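Local structure of berberine bridge enzyme-like 28 (Arabidopsis thaliana, 5D79) at residues W226-G231 against Y413-F417; T261-V267 against I381-W385. The protein is an FAD-dependent oxidoreductase of the berberine bridge enzyme-like family, secreted to the cell wall, that takes part in adaptation to salt stress. All coordinates share one frame. Residue numbers count along the deposited sequence, not the author numbering.

In the fold
The two contacts sit about 37 Å apart, centre to centre, with about 19 Å between their nearest atoms. Along the chain the order is 226-231, 261-267, 381-385, 413-417, so contact 2 is made wholly within the span that contact 1 brackets. Contact 1 is buried, about 14 Å from the centre of the chain (contact 2 is 28 Å out), and joins the FAD-binding part to the loop between helix 406-409 and strand 425-434. Contact 2 lies at the periphery, where helices 263-276 and 378-388 pack beside each other over the seven-stranded antiparallel sheet. The chain thus leaves the FAD-binding part, builds most of that sheet and both helices of contact 2, returns through 413-417, and then adds strand 425-434.

Contact 1: residues W226-G231 against Y413-F417; sequences WAIRGG and YETPF
P416 sits flat on the indole of W226, and the rest of the contact is built around that pair. Segment 226-231 starts on helix 222-227 and leaves it in a turn: R229 N bonds W226 O at 3.0 Å, and the turn made by R229 (phi/psi -98/55) and G230 (140/-18) is closed by G231 N to A227 O, 3.0 Å. Segment 413-417 is irregular, with T415 extended (-135/162) and P416 in the helical region (-55/-34). CA atoms are closest for G230 and P416, 5.1 Å, and for W226 and T415, 6.1 Å.

The t rotamer of W226 (chi1 174°, chi2 90°) brings the indole over to the loop although its CA-to-CB bond points sideways. P416, in C-gamma exo pucker, makes a CH-pi contact with CG 3.6 Å from the centroid of the W226 six-membered ring, 2° off the normal; P416 CD lies 3.6 Å from W226 CE2 and 3.1 Å from W226 O. At the ring edge W226 NE1 donates to Y413 O, 3.2 Å. P416 CB packs 3.6 Å from G231 N. At the positive phi of G230 a CB would jam against the carbonyl O of R229, and it would also crowd F417 N and P416 CB; one on G231 would strike A227 O. R229 (m, t, m) folds back to bond F225 O through NE.

This is proline-tryptophan packing that joins the FAD-binding part to a distant loop; G230 is about 10 Å from the bound FAD. Helix 504-514 covers the pair, R506 making a cation-pi contact with W226 and L507 touching W226, A227 and P416, while I228 packs on strands 202-208 and 238-248.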
# COMPACT_ATOMS: atom_id res chain seq x y z
N TRP A 226 4.11 16.57 6.84
CA TRP A 226 5.00 15.45 7.05
C TRP A 226 4.18 14.21 7.40
O TRP A 226 4.32 13.15 6.79
CB TRP A 226 6.03 15.81 8.13
CG TRP A 226 6.95 14.73 8.59
CD1 TRP A 226 8.17 14.42 8.07
CD2 TRP A 226 6.75 13.85 9.70
NE1 TRP A 226 8.73 13.38 8.77
CE2 TRP A 226 7.87 13.02 9.78
CE3 TRP A 226 5.71 13.68 10.62
CZ2 TRP A 226 7.99 12.03 10.75
CZ3 TRP A 226 5.84 12.70 11.58
CH2 TRP A 226 6.96 11.89 11.65
N ALA A 227 3.27 14.37 8.36
CA ALA A 227 2.51 13.25 8.91
C ALA A 227 1.66 12.54 7.86
O ALA A 227 1.54 11.32 7.89
CB ALA A 227 1.63 13.74 10.04
N ILE A 228 1.09 13.29 6.93
CA ILE A 228 0.21 12.69 5.92
C ILE A 228 0.99 11.91 4.87
O ILE A 228 0.41 11.11 4.14
CB ILE A 228 -0.69 13.75 5.21
CG1 ILE A 228 0.16 14.83 4.53
CG2 ILE A 228 -1.64 14.39 6.20
CD1 ILE A 228 -0.66 15.82 3.73
N ARG A 229 2.31 12.11 4.80
CA ARG A 229 3.11 11.44 3.79
C ARG A 229 3.81 10.19 4.32
O ARG A 229 5.04 10.06 4.21
CB ARG A 229 4.15 12.39 3.21
CG ARG A 229 3.56 13.49 2.32
CD ARG A 229 4.66 14.41 1.81
NE ARG A 229 5.24 15.19 2.91
CZ ARG A 229 6.53 15.47 3.03
NH1 ARG A 229 7.40 15.03 2.14
NH2 ARG A 229 6.95 16.19 4.06
N GLY A 230 3.02 9.28 4.89
CA GLY A 230 3.52 7.99 5.35
C GLY A 230 2.91 7.55 6.67
O GLY A 230 2.95 6.37 7.02
N GLY A 231 2.33 8.50 7.41
CA GLY A 231 1.87 8.26 8.77
C GLY A 231 0.54 7.54 8.87
O GLY A 231 0.05 7.27 9.97
N TYR A 413 14.18 9.98 9.59
CA TYR A 413 13.39 11.14 10.03
C TYR A 413 12.70 11.92 8.91
O TYR A 413 11.82 12.73 9.17
CB TYR A 413 14.30 12.10 10.82
CG TYR A 413 15.09 13.05 9.92
CD1 TYR A 413 16.34 12.69 9.42
CD2 TYR A 413 14.59 14.31 9.58
CE1 TYR A 413 17.05 13.55 8.60
CE2 TYR A 413 15.30 15.17 8.76
CZ TYR A 413 16.52 14.78 8.27
OH TYR A 413 17.21 15.63 7.45
N GLU A 414 13.10 11.70 7.66
CA GLU A 414 12.65 12.55 6.57
C GLU A 414 11.16 12.48 6.28
O GLU A 414 10.53 13.49 6.02
CB GLU A 414 13.43 12.23 5.29
CG GLU A 414 14.89 12.66 5.38
CD GLU A 414 15.64 12.47 4.08
OE1 GLU A 414 16.75 11.90 4.11
OE2 GLU A 414 15.11 12.90 3.03
N THR A 415 10.60 11.27 6.30
CA THR A 415 9.15 11.08 6.20
C THR A 415 8.79 10.05 7.26
O THR A 415 9.67 9.35 7.76
CB THR A 415 8.70 10.61 4.79
OG1 THR A 415 9.11 9.26 4.58
CG2 THR A 415 9.28 11.49 3.69
N PRO A 416 7.51 9.97 7.64
CA PRO A 416 7.15 9.03 8.71
C PRO A 416 7.59 7.57 8.47
O PRO A 416 7.93 6.90 9.45
CB PRO A 416 5.62 9.14 8.76
CG PRO A 416 5.36 10.57 8.38
CD PRO A 416 6.40 10.87 7.30
N PHE A 417 7.59 7.10 7.22
CA PHE A 417 8.12 5.78 6.89
C PHE A 417 9.57 5.64 7.39
O PHE A 417 10.46 6.39 6.96
CB PHE A 417 8.03 5.53 5.37
CG PHE A 417 8.53 4.18 4.95
CD1 PHE A 417 9.89 3.97 4.72
CD2 PHE A 417 7.65 3.13 4.78
CE1 PHE A 417 10.35 2.73 4.33
CE2 PHE A 417 8.10 1.88 4.39
CZ PHE A 417 9.46 1.68 4.16

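Contact 2: residues T261-V267 against I381-W385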
# COMPACT_ATOMS: atom_id res chain seq x y z
N THR A 261 13.09 -23.55 -11.08
CA THR A 261 12.18 -24.52 -10.51
C THR A 261 12.92 -25.52 -9.62
O THR A 261 12.30 -26.23 -8.83
CB THR A 261 11.41 -25.28 -11.63
OG1 THR A 261 12.35 -25.82 -12.58
CG2 THR A 261 10.47 -24.34 -12.37
N SER A 262 14.24 -25.55 -9.75
CA SER A 262 15.09 -26.43 -8.93
C SER A 262 15.41 -25.78 -7.59
O SER A 262 16.08 -24.75 -7.54
CB SER A 262 16.38 -26.77 -9.68
OG SER A 262 17.32 -27.44 -8.85
N LYS A 263 14.95 -26.40 -6.50
CA LYS A 263 15.11 -25.84 -5.16
C LYS A 263 16.57 -25.59 -4.88
O LYS A 263 16.94 -24.48 -4.52
CB LYS A 263 14.51 -26.74 -4.07
CG LYS A 263 14.49 -26.08 -2.69
CD LYS A 263 13.91 -26.98 -1.61
CE LYS A 263 14.15 -26.39 -0.24
NZ LYS A 263 13.83 -27.34 0.85
N LYS A 264 17.40 -26.61 -5.08
CA LYS A 264 18.82 -26.48 -4.80
C LYS A 264 19.44 -25.27 -5.51
O LYS A 264 20.10 -24.43 -4.90
CB LYS A 264 19.56 -27.77 -5.19
CG LYS A 264 21.06 -27.75 -4.86
CD LYS A 264 21.72 -29.12 -5.09
CE LYS A 264 23.21 -29.11 -4.70
NZ LYS A 264 24.06 -28.49 -5.75
N GLU A 265 19.20 -25.16 -6.81
CA GLU A 265 19.80 -24.09 -7.58
C GLU A 265 19.23 -22.73 -7.15
O GLU A 265 19.98 -21.77 -6.99
CB GLU A 265 19.59 -24.30 -9.08
CG GLU A 265 20.54 -23.49 -9.94
CD GLU A 265 20.03 -23.27 -11.36
OE1 GLU A 265 20.55 -22.35 -12.05
OE2 GLU A 265 19.11 -24.01 -11.79
N ALA A 266 17.92 -22.68 -6.97
CA ALA A 266 17.22 -21.44 -6.61
C ALA A 266 17.60 -20.90 -5.23
O ALA A 266 17.70 -19.69 -5.04
CB ALA A 266 15.72 -21.65 -6.67
N VAL A 267 17.81 -21.81 -4.27
CA VAL A 267 18.21 -21.43 -2.92
C VAL A 267 19.61 -20.82 -2.98
O VAL A 267 19.90 -19.82 -2.31
CB VAL A 267 18.19 -22.65 -1.95
CG1 VAL A 267 18.89 -22.33 -0.64
CG2 VAL A 267 16.75 -23.10 -1.69
N ILE A 381 15.97 -20.08 4.16
CA ILE A 381 15.47 -20.04 2.79
C ILE A 381 14.81 -21.37 2.39
O ILE A 381 13.75 -21.39 1.75
CB ILE A 381 16.60 -19.68 1.80
CG1 ILE A 381 17.15 -18.30 2.12
CG2 ILE A 381 16.08 -19.69 0.36
CD1 ILE A 381 18.52 -18.06 1.57
N GLN A 382 15.42 -22.48 2.78
CA GLN A 382 14.87 -23.79 2.44
C GLN A 382 13.54 -24.03 3.13
O GLN A 382 12.63 -24.60 2.54
CB GLN A 382 15.86 -24.89 2.80
CG GLN A 382 17.20 -24.73 2.10
CD GLN A 382 18.18 -25.82 2.46
OE1 GLN A 382 18.67 -26.54 1.59
NE2 GLN A 382 18.48 -25.94 3.75
N GLU A 383 13.42 -23.57 4.37
CA GLU A 383 12.21 -23.82 5.14
C GLU A 383 11.02 -23.05 4.60
O GLU A 383 9.91 -23.58 4.54
CB GLU A 383 12.42 -23.48 6.61
CG GLU A 383 11.14 -23.48 7.46
CD GLU A 383 10.48 -24.83 7.59
OE1 GLU A 383 11.07 -25.86 7.20
OE2 GLU A 383 9.35 -24.87 8.10
N ILE A 384 11.24 -21.79 4.23
CA ILE A 384 10.12 -20.99 3.75
C ILE A 384 9.72 -21.47 2.35
O ILE A 384 8.56 -21.38 1.97
CB ILE A 384 10.42 -19.47 3.78
CG1 ILE A 384 11.58 -19.09 2.86
CG2 ILE A 384 10.73 -19.01 5.22
CD1 ILE A 384 11.79 -17.60 2.78
N TRP A 385 10.68 -22.03 1.62
CA TRP A 385 10.39 -22.74 0.37
C TRP A 385 9.51 -23.96 0.66
O TRP A 385 8.50 -24.20 -0.02
CB TRP A 385 11.69 -23.18 -0.33
CG TRP A 385 11.48 -23.92 -1.62
CD1 TRP A 385 10.92 -25.16 -1.79
CD2 TRP A 385 11.84 -23.47 -2.92
NE1 TRP A 385 10.90 -25.50 -3.12
CE2 TRP A 385 11.46 -24.47 -3.84
CE3 TRP A 385 12.44 -22.30 -3.41
CZ2 TRP A 385 11.67 -24.36 -5.20
CZ3 TRP A 385 12.66 -22.19 -4.77
CH2 TRP A 385 12.27 -23.21 -5.65
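I381 opens the second segment by packing its CG2 4.0 Å from V267 CG1; their CA atoms, 6.5 Å apart, are the closest between the two segments. The segments' axes approach to 10.7 Å with an angle of 129° between their directions, nearer antiparallel than parallel, and I381 also touches I270, K271 and Q274 further along helix 263-276. Q382 follows at the more open side: its CG lies 4.0 Å from V267 CG1, and its backbone O receives a weak hydrogen bond from K263 NZ at 3.4 Å. E383 points away from 261-267, and I384 packs onto helix 441-458. W385 fills the gap between the segments. The all-t chain of K263 stretches across one indole face, its CG 3.5 Å from the centroid of the W385 five-membered ring and 6° off the normal, a CH-pi contact, with K263 CD 3.5 Å from W385 CD1. A266 CB adds apolar packing 3.6 Å from W385 CZ3, and V298 and A300 of strand 298-306 touch W385 from the sheet. The chemistry is therefore mainly apolar: K263 spends its methylene chain on the indole while its ammonium reaches the Q382 carbonyl only in a weak hydrogen bond, so this helix pair on the sheet is held by packing more than by polar bonds.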